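Local coordinates for protein putative sulfatase yidJ (PDB 2QZU) that probably hydrolyses sulfate esters as a metal-dependent sulfatase of the arylsulfatase type, at residues L109-R114 / P160-G165; F166-A171 / W184-P189; R414-D419 / N462-T467. All coordinates share one frame; numbering follows the deposited sequence.

Contact 1: L109-R114 / P160-G165; sequences LSQNAR and PERRHG
Arg-162 and His-164 reach across to the backbone of 109-114, which folds into a type I beta turn from Ser-110 to Ala-113. Both segments are largely irregular. The contact joins the turn before helix 116-122 to the connection leading to strand 168-172.

The charged hydrogen bonds come from Arg-162. Its NH2 gives a bond of 2.8 Å to Leu-109 O, on a lone pair, with an N-H...O angle of 133°. The oxygen is tilted 24° out of the guanidinium plane. NH1 adds a weak bond to the same atom. NH2 also forms a salt bridge with Asp-136, earlier in the same long connection between strands 126-130 and 168-172, so one nitrogen holds both Leu-109 O and a carboxylate.

The His-164 ring points its edge into the turn. CE1 lies 3.1 Å from both Ser-110 O and Ala-113 O. ND1 is hydrogen-bonded to Asp-118, which ties in helix 116-122 and probably helps fix the ring's rotation. Ala-113 N closes the turn on Ser-110 O. Ser-110 OG accepts from Asn-112 N, an ST turn.

Leu-109 meets His-164 tip to tip, with Leu-109 CD2 3.5 Å from His-164 CD2. On the exposed side, Gln-111 CG is 3.4 Å from Glu-161 O, and Gln-111 OE1 is 3.5 Å from Glu-161 CG. Their amide and carboxylate planes are 59° apart.

Water finishes the join. One molecule accepts from both Gln-111 NE2 and Arg-162 NH1. Another sits over one face of the Arg-162 guanidinium, donates to Leu-109 O and lies 2.7 Å from His-164 NE2.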
loop_
_atom_site.group_PDB
_atom_site.type_symbol
_atom_site.label_atom_id
_atom_site.label_comp_id
_atom_site.label_asym_id
_atom_site.label_seq_id
_atom_site.Cartn_x
_atom_site.Cartn_y
_atom_site.Cartn_z
ATOM N N LEU A 109 -15.952 -2.812 -23.673
ATOM C CA LEU A 109 -15.932 -3.459 -24.978
ATOM C C LEU A 109 -17.358 -3.857 -25.344
ATOM O O LEU A 109 -18.080 -4.415 -24.524
ATOM C CB LEU A 109 -15.044 -4.706 -24.929
ATOM C CG LEU A 109 -14.836 -5.473 -26.237
ATOM C CD1 LEU A 109 -14.149 -4.580 -27.259
ATOM C CD2 LEU A 109 -13.989 -6.712 -25.968
ATOM N N SER A 110 -17.760 -3.567 -26.575
ATOM C CA SER A 110 -19.102 -3.909 -27.022
ATOM C C SER A 110 -19.217 -5.410 -27.260
ATOM O O SER A 110 -18.318 -6.022 -27.835
ATOM C CB SER A 110 -19.431 -3.163 -28.318
ATOM O OG SER A 110 -20.719 -3.516 -28.793
ATOM N N GLN A 111 -20.318 -6.001 -26.811
ATOM C CA GLN A 111 -20.534 -7.427 -27.017
ATOM C C GLN A 111 -20.650 -7.698 -28.519
ATOM O O GLN A 111 -20.338 -8.792 -28.990
ATOM C CB GLN A 111 -21.812 -7.876 -26.297
ATOM C CG GLN A 111 -22.194 -9.330 -26.539
ATOM C CD GLN A 111 -23.410 -9.759 -25.735
ATOM O OE1 GLN A 111 -23.994 -10.816 -25.986
ATOM N NE2 GLN A 111 -23.790 -8.946 -24.755
ATOM N N ASN A 112 -21.083 -6.684 -29.268
ATOM C CA ASN A 112 -21.246 -6.805 -30.717
ATOM C C ASN A 112 -19.989 -6.483 -31.515
ATOM O O ASN A 112 -19.973 -6.631 -32.736
ATOM C CB ASN A 112 -22.379 -5.899 -31.202
ATOM C CG ASN A 112 -23.714 -6.262 -30.593
ATOM O OD1 ASN A 112 -24.143 -7.416 -30.654
ATOM N ND2 ASN A 112 -24.385 -5.278 -30.005
ATOM N N ALA A 113 -18.940 -6.031 -30.838
ATOM C CA ALA A 113 -17.702 -5.706 -31.536
ATOM C C ALA A 113 -17.081 -6.975 -32.110
ATOM O O ALA A 113 -16.998 -7.999 -31.432
ATOM C CB ALA A 113 -16.720 -5.028 -30.584
ATOM N N ARG A 114 -16.662 -6.905 -33.368
ATOM C CA ARG A 114 -16.031 -8.041 -34.030
ATOM C C ARG A 114 -14.537 -7.973 -33.724
ATOM O O ARG A 114 -13.790 -7.242 -34.378
ATOM C CB ARG A 114 -16.266 -7.955 -35.540
ATOM C CG ARG A 114 -15.630 -9.068 -36.352
ATOM C CD ARG A 114 -16.347 -10.382 -36.160
ATOM N NE ARG A 114 -15.820 -11.427 -37.037
ATOM C CZ ARG A 114 -16.199 -12.698 -36.974
ATOM N NH1 ARG A 114 -17.103 -13.069 -36.079
ATOM N NH2 ARG A 114 -15.671 -13.598 -37.794
ATOM N N PRO A 160 -19.729 -15.349 -20.226
ATOM C CA PRO A 160 -19.370 -16.030 -21.474
ATOM C C PRO A 160 -19.695 -15.291 -22.774
ATOM O O PRO A 160 -18.882 -15.277 -23.703
ATOM C CB PRO A 160 -20.113 -17.360 -21.360
ATOM C CG PRO A 160 -20.057 -17.633 -19.886
ATOM C CD PRO A 160 -20.416 -16.276 -19.305
ATOM N N GLU A 161 -20.871 -14.672 -22.843
ATOM C CA GLU A 161 -21.268 -13.969 -24.057
ATOM C C GLU A 161 -20.464 -12.699 -24.337
ATOM O O GLU A 161 -20.610 -12.091 -25.401
ATOM C CB GLU A 161 -22.770 -13.641 -24.031
ATOM C CG GLU A 161 -23.174 -12.566 -23.033
ATOM C CD GLU A 161 -23.450 -13.112 -21.645
ATOM O OE1 GLU A 161 -23.017 -14.247 -21.339
ATOM O OE2 GLU A 161 -24.097 -12.395 -20.854
ATOM N N ARG A 162 -19.617 -12.297 -23.391
ATOM C CA ARG A 162 -18.778 -11.111 -23.583
ATOM C C ARG A 162 -17.294 -11.483 -23.683
ATOM O O ARG A 162 -16.424 -10.617 -23.591
ATOM C CB ARG A 162 -18.982 -10.108 -22.439
ATOM C CG ARG A 162 -20.279 -9.294 -22.538
ATOM C CD ARG A 162 -20.430 -8.313 -21.375
ATOM N NE ARG A 162 -19.317 -7.370 -21.285
ATOM C CZ ARG A 162 -19.173 -6.300 -22.061
ATOM N NH1 ARG A 162 -20.082 -6.024 -22.988
ATOM N NH2 ARG A 162 -18.109 -5.517 -21.921
ATOM N N ARG A 163 -17.006 -12.765 -23.889
ATOM C CA ARG A 163 -15.618 -13.215 -23.977
ATOM C C ARG A 163 -15.044 -13.263 -25.391
ATOM O O ARG A 163 -13.894 -13.642 -25.585
ATOM C CB ARG A 163 -15.471 -14.584 -23.303
ATOM C CG ARG A 163 -15.714 -14.513 -21.813
ATOM C CD ARG A 163 -15.645 -15.865 -21.126
ATOM N NE ARG A 163 -16.089 -15.734 -19.743
ATOM C CZ ARG A 163 -16.278 -16.750 -18.907
ATOM N NH1 ARG A 163 -16.057 -17.999 -19.303
ATOM N NH2 ARG A 163 -16.716 -16.517 -17.680
ATOM N N HIS A 164 -15.855 -12.878 -26.368
ATOM C CA HIS A 164 -15.430 -12.835 -27.758
ATOM C C HIS A 164 -14.658 -14.051 -28.279
ATOM O O HIS A 164 -13.619 -13.912 -28.926
ATOM C CB HIS A 164 -14.630 -11.548 -27.980
ATOM C CG HIS A 164 -15.456 -10.312 -27.819
ATOM N ND1 HIS A 164 -16.170 -9.754 -28.857
ATOM C CD2 HIS A 164 -15.767 -9.586 -26.717
ATOM C CE1 HIS A 164 -16.889 -8.743 -28.403
ATOM N NE2 HIS A 164 -16.661 -8.620 -27.107
ATOM N N GLY A 165 -15.170 -15.243 -27.994
ATOM C CA GLY A 165 -14.530 -16.446 -28.491
ATOM C C GLY A 165 -13.529 -17.156 -27.602
ATOM O O GLY A 165 -13.146 -18.286 -27.896
HETATM O O HOH W 1 -17.703 -7.462 -24.876
HETATM O O HOH W 2 -22.994 -6.625 -23.223
#

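Contact 2: F166-A171 / W184-P189; sequences FDHWIA and WNTTAP
Ala-171 and Trp-184 form a single antiparallel bridge, a hydrogen-bonded pair with CA atoms 5.5 Å apart. Trp-184 N donates to Ala-171 O, and Ala-171 N donates to Trp-184 O at 3.1 Å. Next to the bridge the pairing changes. Ile-170 CA makes a CA-H...O contact of 3.2 Å with Trp-184 O, and Asn-185 CA makes another with Trp-169 O.

Beyond the single bridge, Thr-186 takes over. Its OG1 accepts from Trp-169 N at 2.9 Å, and the bond is nearly straight (164°). OG1 stands anti to the carbonyl carbon of Thr-186 (chi1 -55°), on the side of its own backbone N. The methyl CG2 goes the other way and lies 3.2 Å from Asp-167 O. A water bridges OG1 to His-168 ND1.

Each indole touches the bridge residue Ala-171. Trp-184 meets Ala-171 O with its ring edge, in plane, through CE3 at 3.4 Å. Its NE1 is hydrogen-bonded to Arg-190 O. Within the strand, Trp-169 has the CB of Ala-171, two residues on, over one face toward the rim. Across the contact, Trp-169 CD1 lies 3.8 Å from Trp-184 O. Trp-169 also makes a cation-pi contact with Arg-163 and meets Trp-133 edge-to-face.

Asn-185 OD1 makes weak bonds with Thr-187 N and Ala-188 N, which may help shape the chain after the bridge.

Strand 168-172 is the outermost strand of the large mixed sheet within this chain, beside strand 126-130. The loop 184-189 therefore lies against its other edge. Apart from the two bridge bonds, that polar edge is met by a threonine hydroxyl in place of a backbone carbonyl, consistent with an edge covered by an irregular loop rather than another full strand.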
loop_
_atom_site.group_PDB
_atom_site.type_symbol
_atom_site.label_atom_id
_atom_site.label_comp_id
_atom_site.label_asym_id
_atom_site.label_seq_id
_atom_site.Cartn_x
_atom_site.Cartn_y
_atom_site.Cartn_z
ATOM N N PHE A 166 -13.097 -16.512 -26.525
ATOM C CA PHE A 166 -12.133 -17.135 -25.623
ATOM C C PHE A 166 -12.843 -18.176 -24.763
ATOM O O PHE A 166 -13.348 -17.861 -23.685
ATOM C CB PHE A 166 -11.471 -16.068 -24.743
ATOM C CG PHE A 166 -10.466 -15.212 -25.474
ATOM C CD1 PHE A 166 -9.275 -15.762 -25.944
ATOM C CD2 PHE A 166 -10.704 -13.856 -25.685
ATOM C CE1 PHE A 166 -8.332 -14.972 -26.611
ATOM C CE2 PHE A 166 -9.770 -13.057 -26.348
ATOM C CZ PHE A 166 -8.580 -13.619 -26.812
ATOM N N ASP A 167 -12.866 -19.416 -25.249
ATOM C CA ASP A 167 -13.528 -20.517 -24.556
ATOM C C ASP A 167 -12.859 -20.935 -23.250
ATOM O O ASP A 167 -13.545 -21.195 -22.260
ATOM C CB ASP A 167 -13.667 -21.720 -25.494
ATOM C CG ASP A 167 -14.597 -21.437 -26.663
ATOM O OD1 ASP A 167 -15.681 -20.860 -26.431
ATOM O OD2 ASP A 167 -14.254 -21.793 -27.809
ATOM N N HIS A 168 -11.533 -21.021 -23.245
ATOM C CA HIS A 168 -10.807 -21.364 -22.024
ATOM C C HIS A 168 -10.580 -20.020 -21.343
ATOM O O HIS A 168 -9.930 -19.136 -21.905
ATOM C CB HIS A 168 -9.468 -22.023 -22.348
ATOM C CG HIS A 168 -8.684 -22.413 -21.137
ATOM N ND1 HIS A 168 -9.104 -23.390 -20.259
ATOM C CD2 HIS A 168 -7.511 -21.947 -20.645
ATOM C CE1 HIS A 168 -8.224 -23.510 -19.283
ATOM N NE2 HIS A 168 -7.247 -22.646 -19.493
ATOM N N TRP A 169 -11.106 -19.875 -20.131
ATOM C CA TRP A 169 -11.041 -18.608 -19.419
ATOM C C TRP A 169 -10.601 -18.711 -17.960
ATOM O O TRP A 169 -11.237 -19.388 -17.160
ATOM C CB TRP A 169 -12.433 -17.967 -19.505
ATOM C CG TRP A 169 -12.563 -16.533 -19.067
ATOM C CD1 TRP A 169 -12.987 -16.078 -17.848
ATOM C CD2 TRP A 169 -12.348 -15.373 -19.875
ATOM N NE1 TRP A 169 -13.060 -14.702 -17.856
ATOM C CE2 TRP A 169 -12.668 -14.244 -19.089
ATOM C CE3 TRP A 169 -11.915 -15.174 -21.195
ATOM C CZ2 TRP A 169 -12.572 -12.935 -19.574
ATOM C CZ3 TRP A 169 -11.819 -13.872 -21.679
ATOM C CH2 TRP A 169 -12.148 -12.770 -20.869
ATOM N N ILE A 170 -9.498 -18.043 -17.639
ATOM C CA ILE A 170 -8.970 -17.982 -16.277
ATOM C C ILE A 170 -8.522 -16.532 -16.196
ATOM O O ILE A 170 -7.349 -16.217 -16.399
ATOM C CB ILE A 170 -7.761 -18.909 -16.082
ATOM C CG1 ILE A 170 -8.167 -20.354 -16.383
ATOM C CG2 ILE A 170 -7.249 -18.794 -14.651
ATOM C CD1 ILE A 170 -7.012 -21.330 -16.400
ATOM N N ALA A 171 -9.468 -15.652 -15.894
ATOM C CA ALA A 171 -9.173 -14.235 -15.884
ATOM C C ALA A 171 -9.964 -13.415 -14.882
ATOM O O ALA A 171 -10.793 -13.937 -14.132
ATOM C CB ALA A 171 -9.409 -13.686 -17.282
ATOM N N TRP A 184 -11.490 -16.071 -12.280
ATOM C CA TRP A 184 -12.745 -16.756 -12.540
ATOM C C TRP A 184 -12.327 -17.790 -13.572
ATOM O O TRP A 184 -11.662 -17.444 -14.553
ATOM C CB TRP A 184 -13.772 -15.837 -13.197
ATOM C CG TRP A 184 -14.566 -14.984 -12.274
ATOM C CD1 TRP A 184 -15.679 -15.343 -11.563
ATOM C CD2 TRP A 184 -14.361 -13.594 -12.027
ATOM N NE1 TRP A 184 -16.184 -14.251 -10.894
ATOM C CE2 TRP A 184 -15.393 -13.164 -11.162
ATOM C CE3 TRP A 184 -13.402 -12.665 -12.456
ATOM C CZ2 TRP A 184 -15.495 -11.844 -10.719
ATOM C CZ3 TRP A 184 -13.504 -11.352 -12.017
ATOM C CH2 TRP A 184 -14.546 -10.953 -11.156
ATOM N N ASN A 185 -12.683 -19.049 -13.347
ATOM C CA ASN A 185 -12.375 -20.094 -14.314
ATOM C C ASN A 185 -13.507 -20.031 -15.342
ATOM O O ASN A 185 -14.404 -19.198 -15.225
ATOM C CB ASN A 185 -12.316 -21.463 -13.630
ATOM C CG ASN A 185 -13.545 -21.751 -12.803
ATOM O OD1 ASN A 185 -14.657 -21.792 -13.322
ATOM N ND2 ASN A 185 -13.354 -21.946 -11.503
ATOM N N THR A 186 -13.484 -20.915 -16.332
ATOM C CA THR A 186 -14.486 -20.893 -17.396
ATOM C C THR A 186 -15.957 -20.969 -16.989
ATOM O O THR A 186 -16.782 -20.231 -17.523
ATOM C CB THR A 186 -14.207 -22.008 -18.433
ATOM O OG1 THR A 186 -12.867 -21.872 -18.928
ATOM C CG2 THR A 186 -15.181 -21.907 -19.607
ATOM N N THR A 187 -16.293 -21.837 -16.041
ATOM C CA THR A 187 -17.690 -21.995 -15.640
ATOM C C THR A 187 -18.127 -21.354 -14.322
ATOM O O THR A 187 -19.292 -21.467 -13.933
ATOM C CB THR A 187 -18.066 -23.483 -15.580
ATOM O OG1 THR A 187 -17.172 -24.163 -14.688
ATOM C CG2 THR A 187 -17.973 -24.107 -16.961
ATOM N N ALA A 188 -17.214 -20.676 -13.640
ATOM C CA ALA A 188 -17.556 -20.054 -12.366
ATOM C C ALA A 188 -18.558 -18.909 -12.502
ATOM O O ALA A 188 -18.444 -18.073 -13.403
ATOM C CB ALA A 188 -16.291 -19.544 -11.679
ATOM N N PRO A 189 -19.575 -18.870 -11.626
ATOM C CA PRO A 189 -20.537 -17.770 -11.728
ATOM C C PRO A 189 -19.892 -16.476 -11.214
ATOM O O PRO A 189 -18.807 -16.499 -10.626
ATOM C CB PRO A 189 -21.708 -18.247 -10.861
ATOM C CG PRO A 189 -21.061 -19.146 -9.868
ATOM C CD PRO A 189 -20.058 -19.908 -10.700
HETATM O O HOH W 3 -12.070 -24.144 -20.118
#

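Contact 3: R414-D419 / N462-T467; sequences RGLRTD and NRQLKT
Leu-416 projects from strand 414-417 onto helix 462-467. Its CB points toward the helix. CG lies anti to its own carbonyl carbon (chi1 -63°) and is 4.1 Å from Leu-465 CG, so the two leucines meet through their branch points. CD1 goes furthest. It sits 3.7 Å from Gln-464 CG and equally close to Leu-465 N, touching the helix backbone between two side chains. The extended Gln-464 chain runs past this methyl, and its CD is 3.8 Å from Leu-416 CD1.

Leu-465 answers from the helix with both methyls. Its CD1 packs 3.7 Å from Arg-414 O, and its CD2 lies 4.2 Å from Gly-415 O. No hydrogen bond crosses between the segments. Of the Arg-414 side chain, CB comes to 4.1 Å from Leu-465 CD1; NE pairs with Asp-474 in a salt bridge.

The axes of 414-417 and 462-467 approach to 8.6 Å, with their N-to-C directions 110° apart. Val-425 of the neighbouring strand 421-428 also touches Leu-465. The contact is the buried apolar seam of a two-layer alpha+beta arrangement, with helix 455-471 packed on one face of the four-stranded antiparallel sheet, as in the smaller C-terminal domain of sulfatases.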
loop_
_atom_site.group_PDB
_atom_site.type_symbol
_atom_site.label_atom_id
_atom_site.label_comp_id
_atom_site.label_asym_id
_atom_site.label_seq_id
_atom_site.Cartn_x
_atom_site.Cartn_y
_atom_site.Cartn_z
ATOM N N ARG A 414 -5.129 15.209 -28.878
ATOM C CA ARG A 414 -4.998 14.434 -30.107
ATOM C C ARG A 414 -3.599 14.799 -30.581
ATOM O O ARG A 414 -3.187 15.957 -30.488
ATOM C CB ARG A 414 -6.038 14.811 -31.165
ATOM C CG ARG A 414 -7.452 14.404 -30.802
ATOM C CD ARG A 414 -7.631 12.887 -30.679
ATOM N NE ARG A 414 -9.048 12.564 -30.532
ATOM C CZ ARG A 414 -9.767 12.811 -29.442
ATOM N NH1 ARG A 414 -9.202 13.373 -28.380
ATOM N NH2 ARG A 414 -11.066 12.538 -29.427
ATOM N N GLY A 415 -2.852 13.814 -31.058
ATOM C CA GLY A 415 -1.509 14.117 -31.507
ATOM C C GLY A 415 -0.962 13.128 -32.506
ATOM O O GLY A 415 -1.652 12.204 -32.934
ATOM N N LEU A 416 0.293 13.340 -32.876
ATOM C CA LEU A 416 0.984 12.484 -33.824
ATOM C C LEU A 416 2.420 12.274 -33.360
ATOM O O LEU A 416 3.019 13.161 -32.754
ATOM C CB LEU A 416 0.998 13.134 -35.210
ATOM C CG LEU A 416 -0.323 13.400 -35.930
ATOM C CD1 LEU A 416 -0.052 14.248 -37.170
ATOM C CD2 LEU A 416 -0.987 12.085 -36.306
ATOM N N ARG A 417 2.962 11.094 -33.636
ATOM C CA ARG A 417 4.340 10.784 -33.281
ATOM C C ARG A 417 5.042 10.336 -34.554
ATOM O O ARG A 417 4.694 9.302 -35.126
ATOM C CB ARG A 417 4.408 9.660 -32.231
ATOM C CG ARG A 417 5.843 9.305 -31.781
ATOM C CD ARG A 417 5.842 8.188 -30.733
ATOM N NE ARG A 417 7.181 7.856 -30.239
ATOM C CZ ARG A 417 8.111 7.215 -30.944
ATOM N NH1 ARG A 417 7.863 6.826 -32.185
ATOM N NH2 ARG A 417 9.294 6.952 -30.399
ATOM N N THR A 418 5.999 11.130 -35.026
ATOM C CA THR A 418 6.748 10.755 -36.219
ATOM C C THR A 418 8.069 10.193 -35.708
ATOM O O THR A 418 8.322 10.207 -34.500
ATOM C CB THR A 418 7.047 11.963 -37.133
ATOM O OG1 THR A 418 8.147 12.709 -36.599
ATOM C CG2 THR A 418 5.827 12.866 -37.243
ATOM N N ASP A 419 8.914 9.708 -36.612
ATOM C CA ASP A 419 10.193 9.152 -36.197
ATOM C C ASP A 419 11.101 10.188 -35.542
ATOM O O ASP A 419 12.146 9.837 -34.997
ATOM C CB ASP A 419 10.923 8.505 -37.382
ATOM C CG ASP A 419 11.053 9.436 -38.571
ATOM O OD1 ASP A 419 11.192 10.661 -38.368
ATOM O OD2 ASP A 419 11.029 8.934 -39.713
ATOM N N ASN A 462 -0.526 20.290 -38.054
ATOM C CA ASN A 462 -1.934 20.612 -37.837
ATOM C C ASN A 462 -2.824 20.040 -38.944
ATOM O O ASN A 462 -3.837 19.405 -38.660
ATOM C CB ASN A 462 -2.125 22.131 -37.752
ATOM C CG ASN A 462 -2.668 22.581 -36.406
ATOM O OD1 ASN A 462 -2.892 23.772 -36.184
ATOM N ND2 ASN A 462 -2.880 21.632 -35.501
ATOM N N ARG A 463 -2.462 20.264 -40.203
ATOM C CA ARG A 463 -3.275 19.732 -41.289
ATOM C C ARG A 463 -3.170 18.211 -41.314
ATOM O O ARG A 463 -4.146 17.520 -41.596
ATOM C CB ARG A 463 -2.852 20.309 -42.647
ATOM C CG ARG A 463 -1.434 19.997 -43.082
ATOM C CD ARG A 463 -1.264 20.315 -44.565
ATOM N NE ARG A 463 0.125 20.232 -45.012
ATOM C CZ ARG A 463 1.068 21.109 -44.684
ATOM N NH1 ARG A 463 0.773 22.140 -43.903
ATOM N NH2 ARG A 463 2.305 20.959 -45.139
ATOM N N GLN A 464 -1.986 17.697 -40.999
ATOM C CA GLN A 464 -1.767 16.256 -40.986
ATOM C C GLN A 464 -2.646 15.602 -39.914
ATOM O O GLN A 464 -3.227 14.543 -40.143
ATOM C CB GLN A 464 -0.285 15.951 -40.731
ATOM C CG GLN A 464 0.077 14.472 -40.831
ATOM C CD GLN A 464 1.561 14.203 -40.621
ATOM O OE1 GLN A 464 1.987 13.050 -40.545
ATOM N NE2 GLN A 464 2.355 15.268 -40.532
ATOM N N LEU A 465 -2.759 16.249 -38.756
ATOM C CA LEU A 465 -3.574 15.721 -37.658
ATOM C C LEU A 465 -5.047 15.767 -38.052
ATOM O O LEU A 465 -5.791 14.807 -37.846
ATOM C CB LEU A 465 -3.373 16.559 -36.389
ATOM C CG LEU A 465 -3.405 15.881 -35.012
ATOM C CD1 LEU A 465 -3.869 16.894 -33.984
ATOM C CD2 LEU A 465 -4.314 14.669 -35.001
ATOM N N LYS A 466 -5.466 16.897 -38.617
ATOM C CA LYS A 466 -6.853 17.061 -39.033
ATOM C C LYS A 466 -7.241 15.976 -40.033
ATOM O O LYS A 466 -8.313 15.375 -39.929
ATOM C CB LYS A 466 -7.059 18.447 -39.650
ATOM C CG LYS A 466 -8.519 18.809 -39.886
ATOM C CD LYS A 466 -8.642 20.221 -40.439
ATOM C CE LYS A 466 -10.080 20.567 -40.791
ATOM N NZ LYS A 466 -10.974 20.630 -39.602
ATOM N N THR A 467 -6.364 15.722 -41.000
ATOM C CA THR A 467 -6.620 14.699 -42.010
ATOM C C THR A 467 -6.766 13.332 -41.343
ATOM O O THR A 467 -7.634 12.540 -41.719
ATOM C CB THR A 467 -5.477 14.642 -43.046
ATOM O OG1 THR A 467 -5.369 15.911 -43.707
ATOM C CG2 THR A 467 -5.745 13.559 -44.081
#

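Overall arrangement
Contacts 1 and 2 are neighbours, with centres 14 Å apart. They touch through Arg-163: its NH1 lies 2.9 Å from Thr-186 O, a probable hydrogen bond, and its CZ lies 3.5 Å from Trp-169 CD1. The loop of contact 1 runs directly into the edge strand of contact 2. Contact 3 belongs to the separate C-terminal sheet. Its centre is 32 Å from that of contact 1 and 41 Å from that of contact 2, which lies on the opposite side of the chain's centre. Ser-76, the predicted site of 3-oxoalanine, is unmodified here. It begins helix 76-85, whose far end touches contact 1, where Thr-85 meets Leu-109 and Ala-113.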